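Local coordinates for protein gamma-glutamyltranspeptidase (Klebsiella pneumoniae subsp. pneumoniae, PDB 5HFT) that catalyses the conversion of oxamate to oxalate in the uric acid degradation pathway, as a member of the gamma-glutamyltransferase family, at residues A[126-138]-A[219-231]. Sequence-based numbering, arbitrary orientation.
Sequences TVAGTVSGWVEAL and ASDGLDSFYRGPL
Methyl CG2 of V131 sits over one face of the F226 ring, 4.0 Å from its centroid and 17° off the ring normal, which meets the criterion for a CH-pi contact. The Y227 ring is met differently: F226 CD1 lies above one face toward the rim, while V131 CB, A128 O and V127 CG1 gather at its edge, close to its plane. W134 receives L223 CD1 at its ring edge, 4.3 Å from CE3; one ring face rests against T130 and V131 of its own helix.

The Y227 hydroxyl links A128 O and S132 N near the start of helix 130-144. OH donates to A128 O in a hydrogen bond modelled very short, at 2.5 Å, a length that is doubtful. It accepts from S132 N at 3.2 Å, the N-H...O angle of 148° indicating a moderately bent bond. The phenol thus gives S132 N a partner besides its weak bond to G129 O. H254 adds a ring that meets Y227.

The remaining contacts across the segments are mainly apolar. With CG anti to the backbone N (chi1 -174°), the F226 ring is carried to V131 CG2; separately, F226 CB meets V131 CG1 at 3.8 Å. L223 CB faces V135 CB, and its CD2 meets L138 CD1 at 3.6 Å, the two side chains crossing at about a right angle. D224 rests OD1 beside V135 CG1. Within 219-231, its OD2 uses the syn lone pair to accept from R228 NH1 at 2.7 Å in a salt bridge, with the D224 oxygen in the guanidinium plane of R228.

Residues 222-225 form a type I beta turn after helix 209-221, with G222 at positive phi. This turn and short helix 225-228 join helix 209-221 to helix 230-242, and the connection packs by its leucine and aromatic side chains onto the N-terminal turns of helix 130-144 within the gamma-glutamyltranspeptidase fold.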
ATOM      1  N   THR A 126     -15.253  -8.046  -4.122  1.00 46.83           N
ATOM      2  CA  THR A 126     -13.990  -8.765  -4.302  1.00 42.11           C
ATOM      3  C   THR A 126     -13.406  -9.191  -2.962  1.00 41.75           C
ATOM      4  O   THR A 126     -13.673  -8.582  -1.921  1.00 45.91           O
ATOM      5  CB  THR A 126     -12.933  -7.948  -5.041  1.00 40.85           C
ATOM      6  OG1 THR A 126     -12.505  -6.873  -4.204  1.00 48.14           O
ATOM      7  CG2 THR A 126     -13.444  -7.414  -6.372  1.00 40.94           C
ATOM      8  N   VAL A 127     -12.613 -10.262  -3.011  1.00 34.45           N
ATOM      9  CA  VAL A 127     -11.976 -10.846  -1.830  1.00 36.69           C
ATOM     10  C   VAL A 127     -10.873  -9.924  -1.288  1.00 41.51           C
ATOM     11  O   VAL A 127     -10.310  -9.092  -2.010  1.00 44.16           O
ATOM     12  CB  VAL A 127     -11.422 -12.234  -2.213  1.00 43.35           C
ATOM     13  CG1 VAL A 127     -10.575 -12.863  -1.095  1.00 43.18           C
ATOM     14  CG2 VAL A 127     -12.547 -13.155  -2.631  1.00 38.76           C
ATOM     15  N   ALA A 128     -10.591 -10.040   0.012  1.00 35.32           N
ATOM     16  CA  ALA A 128      -9.605  -9.210   0.691  1.00 32.70           C
ATOM     17  C   ALA A 128      -8.258  -9.932   0.747  1.00 40.37           C
ATOM     18  O   ALA A 128      -8.160 -11.031   1.305  1.00 40.49           O
ATOM     19  CB  ALA A 128     -10.097  -8.865   2.094  1.00 34.26           C
ATOM     20  N   GLY A 129      -7.215  -9.312   0.199  1.00 37.56           N
ATOM     21  CA  GLY A 129      -5.973 -10.034  -0.002  1.00 35.52           C
ATOM     22  C   GLY A 129      -4.812  -9.870   0.966  1.00 38.90           C
ATOM     23  O   GLY A 129      -4.007 -10.802   1.073  1.00 36.84           O
ATOM     24  N   THR A 130      -4.696  -8.728   1.669  1.00 38.65           N
ATOM     25  CA  THR A 130      -3.482  -8.440   2.436  1.00 30.94           C
ATOM     26  C   THR A 130      -3.051  -9.623   3.274  1.00 34.36           C
ATOM     27  O   THR A 130      -1.871  -9.987   3.295  1.00 39.62           O
ATOM     28  CB  THR A 130      -3.643  -7.246   3.385  1.00 37.57           C
ATOM     29  OG1 THR A 130      -4.961  -7.183   3.972  1.00 35.36           O
ATOM     30  CG2 THR A 130      -3.247  -5.961   2.740  1.00 35.82           C
ATOM     31  N   VAL A 131      -3.994 -10.229   3.988  1.00 32.32           N
ATOM     32  CA  VAL A 131      -3.611 -11.269   4.930  1.00 33.57           C
ATOM     33  C   VAL A 131      -2.917 -12.394   4.196  1.00 36.55           C
ATOM     34  O   VAL A 131      -1.927 -12.950   4.685  1.00 37.05           O
ATOM     35  CB  VAL A 131      -4.834 -11.761   5.716  1.00 37.08           C
ATOM     36  CG1 VAL A 131      -4.425 -12.821   6.738  1.00 34.32           C
ATOM     37  CG2 VAL A 131      -5.497 -10.578   6.399  1.00 33.06           C
ATOM     38  N   SER A 132      -3.384 -12.702   2.980  1.00 36.50           N
ATOM     39  CA  SER A 132      -2.648 -13.636   2.131  1.00 40.52           C
ATOM     40  C   SER A 132      -1.272 -13.085   1.746  1.00 40.69           C
ATOM     41  O   SER A 132      -0.319 -13.852   1.592  1.00 41.38           O
ATOM     42  CB  SER A 132      -3.478 -14.000   0.891  1.00 36.16           C
ATOM     43  OG  SER A 132      -3.607 -12.927  -0.022  1.00 34.25           O
ATOM     44  N   GLY A 133      -1.127 -11.765   1.641  1.00 36.52           N
ATOM     45  CA  GLY A 133       0.196 -11.221   1.429  1.00 35.95           C
ATOM     46  C   GLY A 133       1.075 -11.447   2.638  1.00 36.72           C
ATOM     47  O   GLY A 133       2.239 -11.818   2.507  1.00 36.34           O
ATOM     48  N   TRP A 134       0.525 -11.262   3.834  1.00 39.10           N
ATOM     49  CA  TRP A 134       1.331 -11.523   5.020  1.00 40.47           C
ATOM     50  C   TRP A 134       1.756 -12.985   5.077  1.00 38.53           C
ATOM     51  O   TRP A 134       2.921 -13.281   5.349  1.00 43.54           O
ATOM     52  CB  TRP A 134       0.572 -11.153   6.296  1.00 37.52           C
ATOM     53  CG  TRP A 134      -0.082  -9.797   6.315  1.00 33.07           C
ATOM     54  CD1 TRP A 134       0.029  -8.791   5.388  1.00 34.71           C
ATOM     55  CD2 TRP A 134      -1.018  -9.344   7.284  1.00 29.73           C
ATOM     56  NE1 TRP A 134      -0.762  -7.723   5.748  1.00 30.89           N
ATOM     57  CE2 TRP A 134      -1.417  -8.043   6.911  1.00 33.58           C
ATOM     58  CE3 TRP A 134      -1.559  -9.910   8.439  1.00 29.88           C
ATOM     59  CZ2 TRP A 134      -2.326  -7.305   7.661  1.00 32.26           C
ATOM     60  CZ3 TRP A 134      -2.448  -9.169   9.185  1.00 30.42           C
ATOM     61  CH2 TRP A 134      -2.825  -7.889   8.792  1.00 27.36           C
ATOM     62  N   VAL A 135       0.837 -13.914   4.788  1.00 44.60           N
ATOM     63  CA  VAL A 135       1.179 -15.331   4.917  1.00 43.21           C
ATOM     64  C   VAL A 135       2.251 -15.703   3.906  1.00 39.43           C
ATOM     65  O   VAL A 135       3.176 -16.458   4.229  1.00 40.88           O
ATOM     66  CB  VAL A 135      -0.069 -16.244   4.800  1.00 41.34           C
ATOM     67  CG1 VAL A 135      -0.726 -16.152   3.456  1.00 40.17           C
ATOM     68  CG2 VAL A 135       0.309 -17.694   5.038  1.00 36.67           C
ATOM     69  N   GLU A 136       2.176 -15.148   2.688  1.00 42.36           N
ATOM     70  CA  GLU A 136       3.165 -15.460   1.653  1.00 48.58           C
ATOM     71  C   GLU A 136       4.526 -14.827   1.955  1.00 42.34           C
ATOM     72  O   GLU A 136       5.568 -15.485   1.846  1.00 43.13           O
ATOM     73  CB  GLU A 136       2.662 -15.005   0.281  1.00 43.54           C
ATOM     74  CG  GLU A 136       3.776 -14.982  -0.770  1.00 45.53           C
ATOM     75  CD  GLU A 136       3.845 -16.253  -1.586  1.00 45.56           C
ATOM     76  OE1 GLU A 136       2.848 -17.010  -1.564  1.00 54.60           O
ATOM     77  OE2 GLU A 136       4.876 -16.490  -2.258  1.00 40.94           O
ATOM     78  N   ALA A 137       4.539 -13.540   2.297  1.00 39.54           N
ATOM     79  CA  ALA A 137       5.801 -12.881   2.622  1.00 38.59           C
ATOM     80  C   ALA A 137       6.508 -13.585   3.775  1.00 38.17           C
ATOM     81  O   ALA A 137       7.744 -13.664   3.805  1.00 37.17           O
ATOM     82  CB  ALA A 137       5.553 -11.411   2.964  1.00 34.19           C
ATOM     83  N   LEU A 138       5.743 -14.084   4.745  1.00 35.81           N
ATOM     84  CA  LEU A 138       6.367 -14.732   5.891  1.00 36.66           C
ATOM     85  C   LEU A 138       7.039 -16.035   5.491  1.00 33.47           C
ATOM     86  O   LEU A 138       8.144 -16.334   5.958  1.00 40.68           O
ATOM     87  CB  LEU A 138       5.341 -14.981   6.990  1.00 36.87           C
ATOM     88  CG  LEU A 138       4.911 -13.763   7.797  1.00 38.77           C
ATOM     89  CD1 LEU A 138       3.728 -14.135   8.695  1.00 37.92           C
ATOM     90  CD2 LEU A 138       6.086 -13.181   8.590  1.00 31.05           C
ATOM     91  N   ALA A 219      -3.801 -14.945  15.689  1.00 44.23           N
ATOM     92  CA  ALA A 219      -2.606 -15.319  16.444  1.00 42.37           C
ATOM     93  C   ALA A 219      -2.686 -16.753  16.959  1.00 43.64           C
ATOM     94  O   ALA A 219      -1.661 -17.437  17.053  1.00 46.10           O
ATOM     95  CB  ALA A 219      -2.379 -14.346  17.602  1.00 40.06           C
ATOM     96  N   SER A 220      -3.882 -17.215  17.340  1.00 43.35           N
ATOM     97  CA  SER A 220      -4.013 -18.575  17.857  1.00 39.27           C
ATOM     98  C   SER A 220      -4.042 -19.583  16.724  1.00 46.43           C
ATOM     99  O   SER A 220      -3.304 -20.577  16.755  1.00 42.30           O
ATOM    100  CB  SER A 220      -5.293 -18.722  18.688  1.00 44.30           C
ATOM    101  OG  SER A 220      -5.494 -17.625  19.564  1.00 55.45           O
ATOM    102  N   ASP A 221      -4.900 -19.317  15.712  1.00 50.62           N
ATOM    103  CA  ASP A 221      -5.135 -20.171  14.546  1.00 44.31           C
ATOM    104  C   ASP A 221      -4.116 -20.012  13.430  1.00 42.31           C
ATOM    105  O   ASP A 221      -3.967 -20.942  12.638  1.00 47.40           O
ATOM    106  CB  ASP A 221      -6.508 -19.885  13.917  1.00 52.29           C
ATOM    107  CG  ASP A 221      -7.671 -20.379  14.751  1.00 48.72           C
ATOM    108  OD1 ASP A 221      -7.479 -21.365  15.490  1.00 51.63           O
ATOM    109  OD2 ASP A 221      -8.778 -19.797  14.631  1.00 45.11           O
ATOM    110  N   GLY A 222      -3.448 -18.871  13.315  1.00 45.99           N
ATOM    111  CA  GLY A 222      -2.569 -18.656  12.177  1.00 42.39           C
ATOM    112  C   GLY A 222      -3.177 -17.731  11.131  1.00 43.65           C
ATOM    113  O   GLY A 222      -4.399 -17.655  10.954  1.00 44.48           O
ATOM    114  N   LEU A 223      -2.303 -17.000  10.426  1.00 40.90           N
ATOM    115  CA  LEU A 223      -2.779 -16.002   9.473  1.00 39.35           C
ATOM    116  C   LEU A 223      -3.657 -16.621   8.401  1.00 41.07           C
ATOM    117  O   LEU A 223      -4.612 -15.994   7.937  1.00 42.24           O
ATOM    118  CB  LEU A 223      -1.617 -15.254   8.820  1.00 38.23           C
ATOM    119  CG  LEU A 223      -0.631 -14.376   9.605  1.00 47.36           C
ATOM    120  CD1 LEU A 223      -1.333 -13.588  10.723  1.00 44.04           C
ATOM    121  CD2 LEU A 223       0.569 -15.184  10.122  1.00 46.52           C
ATOM    122  N   ASP A 224      -3.324 -17.827   7.954  1.00 43.05           N
ATOM    123  CA  ASP A 224      -4.090 -18.377   6.846  1.00 40.52           C
ATOM    124  C   ASP A 224      -5.493 -18.801   7.258  1.00 40.94           C
ATOM    125  O   ASP A 224      -6.343 -19.004   6.380  1.00 41.94           O
ATOM    126  CB  ASP A 224      -3.327 -19.529   6.181  1.00 33.92           C
ATOM    127  CG  ASP A 224      -3.668 -19.658   4.708  1.00 39.29           C
ATOM    128  OD1 ASP A 224      -3.608 -18.626   3.999  1.00 35.89           O
ATOM    129  OD2 ASP A 224      -3.990 -20.781   4.249  1.00 42.32           O
ATOM    130  N   SER A 225      -5.767 -18.916   8.562  1.00 45.68           N
ATOM    131  CA  SER A 225      -7.124 -19.234   9.005  1.00 37.62           C
ATOM    132  C   SER A 225      -8.133 -18.206   8.525  1.00 38.00           C
ATOM    133  O   SER A 225      -9.331 -18.491   8.499  1.00 47.10           O
ATOM    134  CB  SER A 225      -7.162 -19.352  10.526  1.00 40.69           C
ATOM    135  OG  SER A 225      -7.099 -18.084  11.152  1.00 42.76           O
ATOM    136  N   PHE A 226      -7.670 -17.027   8.116  1.00 37.76           N
ATOM    137  CA  PHE A 226      -8.539 -16.020   7.517  1.00 39.76           C
ATOM    138  C   PHE A 226      -9.245 -16.555   6.277  1.00 38.27           C
ATOM    139  O   PHE A 226     -10.388 -16.173   6.000  1.00 38.51           O
ATOM    140  CB  PHE A 226      -7.689 -14.786   7.202  1.00 37.86           C
ATOM    141  CG  PHE A 226      -8.449 -13.581   6.704  1.00 35.41           C
ATOM    142  CD1 PHE A 226      -8.844 -13.487   5.377  1.00 32.88           C
ATOM    143  CD2 PHE A 226      -8.667 -12.497   7.536  1.00 37.05           C
ATOM    144  CE1 PHE A 226      -9.488 -12.365   4.889  1.00 28.69           C
ATOM    145  CE2 PHE A 226      -9.322 -11.373   7.060  1.00 39.74           C
ATOM    146  CZ  PHE A 226      -9.731 -11.314   5.721  1.00 34.25           C
ATOM    147  N   TYR A 227      -8.592 -17.443   5.524  1.00 40.13           N
ATOM    148  CA  TYR A 227      -9.193 -18.017   4.323  1.00 43.00           C
ATOM    149  C   TYR A 227      -9.522 -19.498   4.444  1.00 42.59           C
ATOM    150  O   TYR A 227     -10.332 -19.992   3.659  1.00 40.79           O
ATOM    151  CB  TYR A 227      -8.270 -17.825   3.108  1.00 37.68           C
ATOM    152  CG  TYR A 227      -7.800 -16.402   2.916  1.00 41.78           C
ATOM    153  CD1 TYR A 227      -6.767 -15.871   3.697  1.00 41.39           C
ATOM    154  CD2 TYR A 227      -8.376 -15.583   1.953  1.00 42.04           C
ATOM    155  CE1 TYR A 227      -6.331 -14.560   3.530  1.00 35.10           C
ATOM    156  CE2 TYR A 227      -7.944 -14.268   1.779  1.00 40.39           C
ATOM    157  CZ  TYR A 227      -6.922 -13.767   2.572  1.00 36.25           C
ATOM    158  OH  TYR A 227      -6.493 -12.467   2.406  1.00 35.01           O
ATOM    159  N   ARG A 228      -8.931 -20.208   5.420  1.00 46.21           N
ATOM    160  CA  ARG A 228      -9.020 -21.664   5.502  1.00 43.41           C
ATOM    161  C   ARG A 228      -9.175 -22.187   6.934  1.00 42.94           C
ATOM    162  O   ARG A 228      -8.944 -23.379   7.174  1.00 45.99           O
ATOM    163  CB  ARG A 228      -7.783 -22.318   4.855  1.00 43.30           C
ATOM    164  CG  ARG A 228      -7.802 -22.245   3.335  1.00 43.91           C
ATOM    165  CD  ARG A 228      -6.431 -22.163   2.673  1.00 43.95           C
ATOM    166  NE  ARG A 228      -6.586 -21.453   1.409  1.00 41.22           N
ATOM    167  CZ  ARG A 228      -5.939 -20.347   1.078  1.00 39.10           C
ATOM    168  NH1 ARG A 228      -5.031 -19.833   1.891  1.00 41.09           N
ATOM    169  NH2 ARG A 228      -6.193 -19.773  -0.085  1.00 40.95           N
ATOM    170  N   GLY A 229      -9.559 -21.341   7.887  1.00 40.64           N
ATOM    171  CA  GLY A 229      -9.730 -21.757   9.259  1.00 40.51           C
ATOM    172  C   GLY A 229     -11.023 -21.239   9.863  1.00 44.46           C
ATOM    173  O   GLY A 229     -11.959 -20.858   9.143  1.00 46.05           O
ATOM    174  N   PRO A 230     -11.102 -21.240  11.209  1.00 43.55           N
ATOM    175  CA  PRO A 230     -12.330 -20.763  11.889  1.00 41.64           C
ATOM    176  C   PRO A 230     -12.754 -19.357  11.501  1.00 40.19           C
ATOM    177  O   PRO A 230     -13.949 -19.108  11.295  1.00 38.43           O
ATOM    178  CB  PRO A 230     -11.957 -20.842  13.383  1.00 37.06           C
ATOM    179  CG  PRO A 230     -10.916 -21.915  13.462  1.00 44.25           C
ATOM    180  CD  PRO A 230     -10.128 -21.817  12.157  1.00 48.37           C
ATOM    181  N   LEU A 231     -11.804 -18.424  11.418  1.00 43.79           N
ATOM    182  CA  LEU A 231     -12.131 -17.054  11.038  1.00 44.57           C
ATOM    183  C   LEU A 231     -12.686 -16.981   9.620  1.00 43.93           C
ATOM    184  O   LEU A 231     -13.507 -16.110   9.320  1.00 45.56           O
ATOM    185  CB  LEU A 231     -10.894 -16.151  11.169  1.00 43.91           C
ATOM    186  CG  LEU A 231     -11.221 -14.682  10.871  1.00 40.92           C
ATOM    187  CD1 LEU A 231     -12.293 -14.179  11.817  1.00 40.71           C
ATOM    188  CD2 LEU A 231      -9.990 -13.790  10.894  1.00 44.94           C
TER